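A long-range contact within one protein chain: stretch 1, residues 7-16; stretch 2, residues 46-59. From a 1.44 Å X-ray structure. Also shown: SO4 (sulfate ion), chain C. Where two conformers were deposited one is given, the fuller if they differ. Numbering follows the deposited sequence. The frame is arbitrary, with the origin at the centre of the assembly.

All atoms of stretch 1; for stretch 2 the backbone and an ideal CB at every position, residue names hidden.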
ATOM      1  N   PHE A   7      21.584 -22.799  10.780  1.00 13.27           N
ATOM      2  CA  PHE A   7      20.733 -22.130   9.805  1.00 11.75           C
ATOM      3  C   PHE A   7      20.609 -20.603  10.003  1.00 12.38           C
ATOM      4  O   PHE A   7      20.137 -19.948   9.087  1.00 10.56           O
ATOM      5  CB  PHE A   7      19.327 -22.751   9.842  1.00 12.63           C
ATOM      6  CG  PHE A   7      18.622 -22.617  11.165  1.00 13.61           C
ATOM      7  CD1 PHE A   7      18.850 -23.524  12.187  1.00 14.89           C
ATOM      8  CD2 PHE A   7      17.697 -21.609  11.378  1.00 14.45           C
ATOM      9  CE1 PHE A   7      18.185 -23.399  13.408  1.00 15.93           C
ATOM     10  CE2 PHE A   7      17.041 -21.487  12.596  1.00 17.03           C
ATOM     11  CZ  PHE A   7      17.313 -22.363  13.610  1.00 16.08           C
ATOM     12  N   TYR A   8      20.973 -20.025  11.162  1.00 10.56           N
ATOM     13  CA  TYR A   8      20.747 -18.583  11.362  1.00  9.59           C
ATOM     14  C   TYR A   8      21.501 -17.721  10.346  1.00 11.62           C
ATOM     15  O   TYR A   8      20.955 -16.723   9.863  1.00 11.44           O
ATOM     16  CB  TYR A   8      21.135 -18.150  12.778  1.00 10.18           C
ATOM     17  CG  TYR A   8      19.958 -18.142  13.720  1.00 11.66           C
ATOM     18  CD1 TYR A   8      19.408 -19.325  14.186  1.00 12.72           C
ATOM     19  CD2 TYR A   8      19.328 -16.956  14.063  1.00 12.90           C
ATOM     20  CE1 TYR A   8      18.303 -19.324  15.038  1.00 12.78           C
ATOM     21  CE2 TYR A   8      18.211 -16.943  14.894  1.00 13.37           C
ATOM     22  CZ  TYR A   8      17.692 -18.130  15.363  1.00 12.90           C
ATOM     23  OH  TYR A   8      16.585 -18.087  16.184  1.00 14.04           O
ATOM     24  N   LYS A   9      22.742 -18.079  10.036  1.00  9.98           N
ATOM     25  CA  LYS A   9      23.526 -17.329   9.070  1.00  9.28           C
ATOM     26  C   LYS A   9      22.777 -17.231   7.736  1.00 11.77           C
ATOM     27  O   LYS A   9      22.687 -16.152   7.155  1.00 12.35           O
ATOM     28  CB  LYS A   9      24.893 -18.005   8.870  1.00 10.56           C
ATOM     29  CG  LYS A   9      25.781 -17.311   7.850  1.00 14.54           C
ATOM     30  CD  LYS A   9      27.121 -18.002   7.742  1.00 17.12           C
ATOM     31  CE  LYS A   9      27.938 -17.449   6.599  1.00 23.55           C
ATOM     32  NZ  LYS A   9      29.296 -18.047   6.565  1.00 42.78           N
ATOM     33  N   GLN A  10      22.203 -18.349   7.283  1.00 10.53           N
ATOM     34  CA  GLN A  10      21.509 -18.389   6.001  1.00 10.56           C
ATOM     35  C   GLN A  10      20.178 -17.651   6.090  1.00 12.45           C
ATOM     36  O   GLN A  10      19.811 -16.952   5.147  1.00 12.97           O
ATOM     37  CB  GLN A  10      21.293 -19.829   5.542  1.00 11.70           C
ATOM     38  CG  GLN A  10      22.600 -20.536   5.117  1.00 13.74           C
ATOM     39  CD  GLN A  10      23.478 -20.909   6.287  1.00 16.69           C
ATOM     40  OE1 GLN A  10      22.995 -21.247   7.350  1.00 13.98           O
ATOM     41  NE2 GLN A  10      24.787 -20.873   6.110  1.00 18.78           N
ATOM     42  N   CYS A  11      19.463 -17.761   7.204  1.00 10.69           N
ATOM     43  CA  CYS A  11      18.201 -17.046   7.320  1.00 11.23           C
ATOM     44  C   CYS A  11      18.442 -15.548   7.309  1.00 11.53           C
ATOM     45  O   CYS A  11      17.710 -14.807   6.643  1.00  9.88           O
ATOM     46  CB  CYS A  11      17.457 -17.468   8.574  1.00 11.65           C
ATOM     47  SG  CYS A  11      16.888 -19.190   8.548  1.00 16.33           S
ATOM     48  N   ARG A  12      19.467 -15.082   8.021  1.00  9.72           N
ATOM     49  CA  ARG A  12      19.797 -13.664   8.006  1.00  9.77           C
ATOM     50  C   ARG A  12      20.111 -13.201   6.576  1.00 11.44           C
ATOM     51  O   ARG A  12      19.652 -12.136   6.155  1.00 11.21           O
ATOM     52  CB  ARG A  12      21.008 -13.386   8.894  1.00 11.04           C
ATOM     53  CG  ARG A  12      21.379 -11.913   8.921  1.00 12.97           C
ATOM     54  CD  ARG A  12      22.615 -11.643   9.746  1.00 13.11           C
ATOM     55  NE  ARG A  12      22.426 -12.030  11.134  1.00 13.53           N
ATOM     56  CZ  ARG A  12      21.783 -11.300  12.041  1.00 16.70           C
ATOM     57  NH1 ARG A  12      21.257 -10.122  11.709  1.00 15.65           N
ATOM     58  NH2 ARG A  12      21.663 -11.736  13.286  1.00 16.01           N
ATOM     59  N   SER A  13      20.920 -13.963   5.831  0.60 10.36           N
ATOM     60  CA  SER A  13      21.278 -13.530   4.482  0.60 10.96           C
ATOM     61  C   SER A  13      20.047 -13.528   3.550  0.60 12.01           C
ATOM     62  O   SER A  13      19.892 -12.591   2.766  0.60 12.23           O
ATOM     63  CB  SER A  13      22.396 -14.397   3.907  0.60 15.01           C
ATOM     64  OG  SER A  13      21.992 -15.719   3.600  0.60 17.09           O
ATOM     65  N   ILE A  14      19.140 -14.502   3.683  1.00 10.05           N
ATOM     66  CA  ILE A  14      17.945 -14.540   2.841  1.00  9.04           C
ATOM     67  C   ILE A  14      17.040 -13.363   3.175  1.00 11.05           C
ATOM     68  O   ILE A  14      16.523 -12.705   2.274  1.00 10.56           O
ATOM     69  CB  ILE A  14      17.200 -15.882   2.971  1.00 11.76           C
ATOM     70  CG1 ILE A  14      18.079 -17.031   2.415  1.00 12.05           C
ATOM     71  CG2 ILE A  14      15.859 -15.822   2.234  1.00 12.21           C
ATOM     72  CD1 ILE A  14      17.631 -18.400   2.795  1.00 16.40           C
ATOM     73  N   LEU A  15      16.885 -13.048   4.455  1.00  9.79           N
ATOM     74  CA  LEU A  15      16.095 -11.893   4.834  1.00  9.58           C
ATOM     75  C   LEU A  15      16.715 -10.600   4.271  1.00 10.99           C
ATOM     76  O   LEU A  15      15.986  -9.717   3.812  1.00 10.35           O
ATOM     77  CB  LEU A  15      15.964 -11.813   6.352  1.00  9.25           C
ATOM     78  CG  LEU A  15      15.133 -10.633   6.889  1.00 11.13           C
ATOM     79  CD1 LEU A  15      13.682 -10.659   6.353  1.00 11.65           C
ATOM     80  CD2 LEU A  15      15.128 -10.632   8.407  1.00 13.19           C
ATOM     81  N   HIS A  16      18.051 -10.482   4.293  1.00 10.07           N
ATOM     82  CA  HIS A  16      18.716  -9.306   3.738  1.00 12.08           C
ATOM     83  C   HIS A  16      18.432  -9.177   2.239  1.00 13.09           C
ATOM     84  O   HIS A  16      18.156  -8.072   1.763  1.00 12.31           O
ATOM     85  CB  HIS A  16      20.216  -9.376   3.988  1.00 15.84           C
ATOM     86  CG  HIS A  16      20.962  -8.173   3.518  1.00 23.07           C
ATOM     87  ND1 HIS A  16      21.105  -7.057   4.325  1.00 27.47           N
ATOM     88  CD2 HIS A  16      21.618  -7.962   2.354  1.00 27.78           C
ATOM     89  CE1 HIS A  16      21.829  -6.197   3.623  1.00 27.63           C
ATOM     90  NE2 HIS A  16      22.158  -6.699   2.429  1.00 28.00           N
ATOM     91  N   UNK A  46       5.596  -8.913   8.801  1.00  9.79           N
ATOM     92  CA  UNK A  46       6.349  -7.933   8.041  1.00  9.16           C
ATOM     93  C   UNK A  46       7.847  -8.135   8.288  1.00 10.11           C
ATOM     94  O   UNK A  46       8.224  -8.791   9.245  1.00  9.66           O
ATOM     95  CB  UNK A  46       5.920  -6.513   8.415  1.00  9.16           C
ATOM     96  N   UNK A  47       8.712  -7.646   7.375  1.00  9.34           N
ATOM     97  CA  UNK A  47      10.128  -7.975   7.480  1.00  9.86           C
ATOM     98  C   UNK A  47      10.759  -7.538   8.794  1.00 11.30           C
ATOM     99  O   UNK A  47      11.589  -8.282   9.324  1.00 11.05           O
ATOM    100  CB  UNK A  47      10.890  -7.336   6.317  1.00  9.86           C
ATOM    101  N   UNK A  48      10.436  -6.350   9.299  1.00 10.73           N
ATOM    102  CA  UNK A  48      11.093  -5.888  10.532  1.00 10.61           C
ATOM    103  C   UNK A  48      10.748  -6.796  11.716  1.00 12.99           C
ATOM    104  O   UNK A  48      11.565  -6.935  12.636  1.00 13.08           O
ATOM    105  CB  UNK A  48      10.685  -4.447  10.844  1.00 10.61           C
ATOM    106  N   UNK A  49       9.561  -7.400  11.714  1.00 10.89           N
ATOM    107  CA  UNK A  49       9.190  -8.341  12.777  1.00 10.88           C
ATOM    108  C   UNK A  49      10.020  -9.622  12.657  1.00 11.36           C
ATOM    109  O   UNK A  49      10.524 -10.132  13.658  1.00 11.78           O
ATOM    110  CB  UNK A  49       7.696  -8.666  12.715  1.00 10.88           C
ATOM    111  N   UNK A  50      10.218 -10.116  11.430  1.00  9.07           N
ATOM    112  CA  UNK A  50      11.046 -11.299  11.226  1.00  8.63           C
ATOM    113  C   UNK A  50      12.495 -10.999  11.649  1.00 11.42           C
ATOM    114  O   UNK A  50      13.136 -11.854  12.252  1.00 11.90           O
ATOM    115  CB  UNK A  50      10.990 -11.749   9.765  1.00  8.63           C
ATOM    116  N   UNK A  51      13.003  -9.807  11.331  0.55 10.42           N
ATOM    117  CA  UNK A  51      14.351  -9.427  11.744  0.55 11.01           C
ATOM    118  C   UNK A  51      14.453  -9.455  13.271  0.55 13.10           C
ATOM    119  O   UNK A  51      15.411  -9.995  13.819  0.55 12.64           O
ATOM    120  CB  UNK A  51      14.711  -8.041  11.205  0.55 11.01           C
ATOM    121  N   UNK A  52      13.452  -8.901  13.958  1.00 11.48           N
ATOM    122  CA  UNK A  52      13.452  -8.880  15.429  1.00 12.36           C
ATOM    123  C   UNK A  52      13.413 -10.306  15.999  1.00 13.74           C
ATOM    124  O   UNK A  52      14.072 -10.606  16.992  1.00 13.28           O
ATOM    125  CB  UNK A  52      12.260  -8.074  15.949  1.00 12.36           C
ATOM    126  N   UNK A  53      12.676 -11.207  15.343  1.00 11.94           N
ATOM    127  CA  UNK A  53      12.600 -12.586  15.779  1.00 11.75           C
ATOM    128  C   UNK A  53      13.937 -13.291  15.599  1.00 13.77           C
ATOM    129  O   UNK A  53      14.296 -14.112  16.440  1.00 12.96           O
ATOM    130  CB  UNK A  53      11.502 -13.326  15.012  1.00 11.75           C
ATOM    131  N   UNK A  54      14.695 -12.979  14.516  1.00 11.87           N
ATOM    132  CA  UNK A  54      16.034 -13.549  14.350  1.00 13.83           C
ATOM    133  C   UNK A  54      16.937 -13.068  15.478  1.00 14.90           C
ATOM    134  O   UNK A  54      17.642 -13.866  16.094  1.00 14.34           O
ATOM    135  CB  UNK A  54      16.626 -13.171  12.991  1.00 13.83           C
ATOM    136  N   UNK A  55      16.899 -11.759  15.767  1.00 12.90           N
ATOM    137  CA  UNK A  55      17.694 -11.172  16.835  1.00 13.07           C
ATOM    138  C   UNK A  55      17.351 -11.800  18.187  1.00 16.14           C
ATOM    139  O   UNK A  55      18.238 -12.069  18.985  1.00 15.80           O
ATOM    140  CB  UNK A  55      17.478  -9.658  16.884  1.00 13.07           C
ATOM    141  N   UNK A  56      16.072 -12.079  18.433  1.00 12.73           N
ATOM    142  CA  UNK A  56      15.638 -12.600  19.718  1.00 12.57           C
ATOM    143  C   UNK A  56      15.664 -14.144  19.797  1.00 14.72           C
ATOM    144  O   UNK A  56      15.160 -14.715  20.776  1.00 15.55           O
ATOM    145  CB  UNK A  56      14.224 -12.093  20.011  1.00 12.57           C
ATOM    146  N   UNK A  57      16.297 -14.811  18.804  1.00 11.45           N
ATOM    147  CA  UNK A  57      16.400 -16.270  18.720  1.00 12.37           C
ATOM    148  C   UNK A  57      15.038 -16.968  18.816  1.00 15.53           C
ATOM    149  O   UNK A  57      14.956 -18.060  19.385  1.00 17.40           O
ATOM    150  CB  UNK A  57      17.318 -16.787  19.829  1.00 12.37           C
ATOM    151  N   UNK A  58      13.988 -16.378  18.240  1.00 12.15           N
ATOM    152  CA  UNK A  58      12.658 -16.972  18.358  1.00 11.93           C
ATOM    153  C   UNK A  58      12.482 -18.166  17.378  1.00 14.79           C
ATOM    154  O   UNK A  58      11.527 -18.921  17.518  1.00 16.28           O
ATOM    155  CB  UNK A  58      11.591 -15.907  18.094  1.00 11.93           C
ATOM    156  N   UNK A  59      13.398 -18.339  16.412  1.00 12.20           N
ATOM    157  CA  UNK A  59      13.362 -19.453  15.473  1.00 11.90           C
ATOM    158  C   UNK A  59      14.250 -20.577  15.977  1.00 16.15           C
ATOM    159  O   UNK A  59      15.424 -20.348  16.288  1.00 17.22           O
ATOM    160  CB  UNK A  59      13.801 -19.006  14.077  1.00 11.90           C
TER
HETATM  161  S   SO4 C 201      25.132 -20.083  12.480  1.00 12.26           S
HETATM  162  O1  SO4 C 201      26.136 -21.132  12.191  1.00 13.52           O
HETATM  163  O2  SO4 C 201      25.829 -18.803  12.347  1.00 11.93           O
HETATM  164  O3  SO4 C 201      24.609 -20.277  13.808  1.00 11.52           O
HETATM  165  O4  SO4 C 201      24.032 -20.185  11.504  1.00 13.41           O

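The helix 8-16 of stretch 1 and the helix 47-55 of stretch 2 pack nearly antiparallel, their N-to-C directions 161° apart and their axes 10.9 Å apart at closest approach. The later end of stretch 1 therefore meets the beginning of stretch 2, and Y8 meets its end.

Position 46, with phi/psi of -154/159, precedes the helix and has nothing of stretch 1 near its ideal CB, so many residues would suit. It is W46, whose ring stays clear of stretch 1.

At position 47 the CA-to-CB bond points toward stretch 1, and the ideal CB lies 4.3 Å from L15 CD1. An apolar or aromatic side chain would suit this. W47 brings its CE3 to 4.2 Å from L15 CD1.

Positions 48 and 49 have no atom of stretch 1 near their ideal CB, so many residues would fit; they are D48 and L49, neither in contact.

Position 50 points toward stretch 1, its ideal CB 4.5 Å from L15 CD1, and favours an aliphatic residue. I50 places CG2 4.1 Å from L15 CD2.

Position 51 points sideways. Its ideal CB is 3.8 Å from L15 CD2, yet the guanidinium of R12 lies beyond, so an aliphatic stem would fit and an acidic end might be expected. The residue is K51. Its CE packs 3.4 Å from R12 NH1, while NZ lies 4.2 Å from that same NH1, leaving two like charges close together. It helps form the hole, with W47, I50 and position 54, that receives L15.

Positions 52 and 53 offer no contact and could be almost anything helix-compatible; they are A52 and R53.

Position 54 sees Y8, R12 and L15: its ideal CB is 4.5 Å from Y8 CE2 and 5.4 Å from L15 CD2. The CA-to-CB bond runs sideways, so a branched apolar chain long enough to turn inward would suit. L54 does this, sitting as a knob among Y8, C11, R12 and L15. L54 CD2 lies 3.9 Å from C11 CB and 3.8 Å from Y8 CE2, and L54 CD1 is 3.7 Å from L15 CD2.

Positions 55 and 56 point away and tolerate polar residues; they are T55 and R56.

Position 57 has positive phi (53/37), where glycine or asparagine is common. Its ideal CB is 3.9 Å from Y8 OH, so a side chain could also reach the tyrosine. Y57 turns its ring edge to the face of Y8, with centroids 5.6 Å apart and planes at 77°.

Position 58 points away and suits a polar residue; E58 forms a salt bridge with R53, OE1 to NE 3.6 Å, through charge alone.

At position 59 the carbonyl accepts a hydrogen bond from Y8, OH to O of position 59, 2.5 Å, whatever the side chain. The ideal CB, 4.3 Å from F7 CE2, favours an apolar or aromatic residue. Y59 sets CB 4.2 Å from Y8 CZ, and its ring leads away.

Stretch 2 (46-59) WWDLIKARLTRYEY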
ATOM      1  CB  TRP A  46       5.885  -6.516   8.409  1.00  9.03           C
ATOM      2  CG  TRP A  46       5.979  -6.173   9.868  1.00  9.51           C
ATOM      3  CD1 TRP A  46       6.965  -5.444  10.458  1.00 12.46           C
ATOM      4  CD2 TRP A  46       4.991  -6.402  10.886  1.00  9.84           C
ATOM      5  NE1 TRP A  46       6.692  -5.260  11.785  1.00 12.14           N
ATOM      6  CE2 TRP A  46       5.472  -5.809  12.072  1.00 12.91           C
ATOM      7  CE3 TRP A  46       3.737  -7.018  10.907  1.00 11.22           C
ATOM      8  CZ2 TRP A  46       4.774  -5.865  13.268  1.00 13.32           C
ATOM      9  CZ3 TRP A  46       3.050  -7.082  12.105  1.00 12.74           C
ATOM     10  CH2 TRP A  46       3.583  -6.534  13.275  1.00 13.97           C
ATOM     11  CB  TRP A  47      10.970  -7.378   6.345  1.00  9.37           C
ATOM     12  CG  TRP A  47      10.416  -7.529   4.946  1.00 10.23           C
ATOM     13  CD1 TRP A  47      10.341  -6.551   4.000  1.00 12.51           C
ATOM     14  CD2 TRP A  47       9.989  -8.741   4.303  1.00  9.89           C
ATOM     15  NE1 TRP A  47       9.853  -7.064   2.823  1.00 11.85           N
ATOM     16  CE2 TRP A  47       9.622  -8.407   2.983  1.00 12.36           C
ATOM     17  CE3 TRP A  47       9.910 -10.084   4.703  1.00 10.44           C
ATOM     18  CZ2 TRP A  47       9.063  -9.343   2.104  1.00 11.81           C
ATOM     19  CZ3 TRP A  47       9.402 -11.021   3.813  1.00 11.35           C
ATOM     20  CH2 TRP A  47       8.937 -10.641   2.556  1.00 11.81           C
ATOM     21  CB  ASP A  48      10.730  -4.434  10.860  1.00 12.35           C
ATOM     22  CG  ASP A  48      11.295  -3.414   9.894  1.00 17.28           C
ATOM     23  OD1 ASP A  48      12.173  -3.784   9.078  1.00 17.27           O
ATOM     24  OD2 ASP A  48      10.861  -2.233   9.952  1.00 19.62           O
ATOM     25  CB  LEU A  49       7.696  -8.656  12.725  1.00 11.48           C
ATOM     26  CG  LEU A  49       7.165  -9.590  13.820  1.00 14.32           C
ATOM     27  CD1 LEU A  49       7.574  -9.109  15.226  1.00 15.97           C
ATOM     28  CD2 LEU A  49       5.660  -9.709  13.738  1.00 14.27           C
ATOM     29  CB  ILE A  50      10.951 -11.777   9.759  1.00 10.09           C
ATOM     30  CG1 ILE A  50       9.491 -12.196   9.448  1.00  9.69           C
ATOM     31  CG2 ILE A  50      11.932 -12.930   9.481  1.00 10.51           C
ATOM     32  CD1 ILE A  50       9.233 -12.569   8.024  1.00 11.57           C
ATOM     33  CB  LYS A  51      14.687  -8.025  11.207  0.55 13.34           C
ATOM     34  CG  LYS A  51      16.064  -7.503  11.595  0.55 19.24           C
ATOM     35  CD  LYS A  51      17.185  -8.246  10.881  0.55 27.64           C
ATOM     36  CE  LYS A  51      18.510  -8.058  11.570  0.70 31.81           C
ATOM     37  NZ  LYS A  51      18.870  -6.627  11.722  0.70 30.81           N
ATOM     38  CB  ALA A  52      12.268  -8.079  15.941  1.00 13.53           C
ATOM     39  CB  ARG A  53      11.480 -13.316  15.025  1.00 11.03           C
ATOM     40  CG  ARG A  53      10.140 -12.820  15.505  1.00 12.84           C
ATOM     41  CD  ARG A  53       8.965 -13.433  14.817  1.00 11.63           C
ATOM     42  NE  ARG A  53       7.743 -13.029  15.518  1.00 12.96           N
ATOM     43  CZ  ARG A  53       6.524 -13.470  15.235  1.00 15.31           C
ATOM     44  NH1 ARG A  53       6.340 -14.354  14.265  1.00 13.04           N
ATOM     45  NH2 ARG A  53       5.484 -13.075  15.962  1.00 13.90           N
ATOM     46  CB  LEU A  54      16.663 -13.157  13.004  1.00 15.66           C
ATOM     47  CG  LEU A  54      16.202 -13.921  11.792  1.00 21.56           C
ATOM     48  CD1 LEU A  54      16.713 -13.258  10.531  1.00 22.57           C
ATOM     49  CD2 LEU A  54      16.702 -15.351  11.815  1.00 22.23           C
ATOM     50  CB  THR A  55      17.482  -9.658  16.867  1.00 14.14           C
ATOM     51  OG1 THR A  55      17.866  -9.125  15.602  1.00 15.29           O
ATOM     52  CG2 THR A  55      18.288  -8.966  17.984  1.00 14.19           C
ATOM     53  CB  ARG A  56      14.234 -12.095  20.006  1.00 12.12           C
ATOM     54  CG  ARG A  56      14.191 -10.596  20.197  1.00 13.39           C
ATOM     55  CD  ARG A  56      12.765 -10.136  20.267  1.00 14.60           C
ATOM     56  NE  ARG A  56      12.645  -8.705  20.528  1.00 17.05           N
ATOM     57  CZ  ARG A  56      12.781  -8.144  21.727  1.00 16.18           C
ATOM     58  NH1 ARG A  56      13.111  -8.881  22.780  1.00 15.26           N
ATOM     59  NH2 ARG A  56      12.613  -6.837  21.876  1.00 16.37           N
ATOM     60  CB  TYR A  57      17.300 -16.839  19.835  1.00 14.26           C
ATOM     61  CG  TYR A  57      18.763 -16.509  19.741  1.00 14.97           C
ATOM     62  CD1 TYR A  57      19.492 -16.809  18.593  1.00 15.41           C
ATOM     63  CD2 TYR A  57      19.474 -16.123  20.868  1.00 15.43           C
ATOM     64  CE1 TYR A  57      20.866 -16.606  18.535  1.00 14.59           C
ATOM     65  CE2 TYR A  57      20.851 -15.957  20.834  1.00 16.47           C
ATOM     66  CZ  TYR A  57      21.545 -16.196  19.667  1.00 17.92           C
ATOM     67  OH  TYR A  57      22.899 -16.026  19.638  1.00 17.84           O
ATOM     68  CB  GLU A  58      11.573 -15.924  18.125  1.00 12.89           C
ATOM     69  CG  GLU A  58      11.527 -14.834  19.189  1.00 15.29           C
ATOM     70  CD  GLU A  58      10.354 -13.874  19.033  1.00 18.38           C
ATOM     71  OE1 GLU A  58       9.338 -14.300  18.457  1.00 14.74           O
ATOM     72  OE2 GLU A  58      10.487 -12.674  19.381  1.00 21.09           O
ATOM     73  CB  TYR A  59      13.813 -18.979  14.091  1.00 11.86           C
ATOM     74  CG  TYR A  59      12.906 -17.908  13.537  1.00 11.71           C
ATOM     75  CD1 TYR A  59      11.559 -18.157  13.316  1.00 12.98           C
ATOM     76  CD2 TYR A  59      13.402 -16.657  13.181  1.00 11.73           C
ATOM     77  CE1 TYR A  59      10.711 -17.168  12.836  1.00 12.01           C
ATOM     78  CE2 TYR A  59      12.561 -15.657  12.703  1.00 11.15           C
ATOM     79  CZ  TYR A  59      11.215 -15.914  12.531  1.00 11.77           C
ATOM     80  OH  TYR A  59      10.386 -14.941  12.026  1.00 12.47           O
TER
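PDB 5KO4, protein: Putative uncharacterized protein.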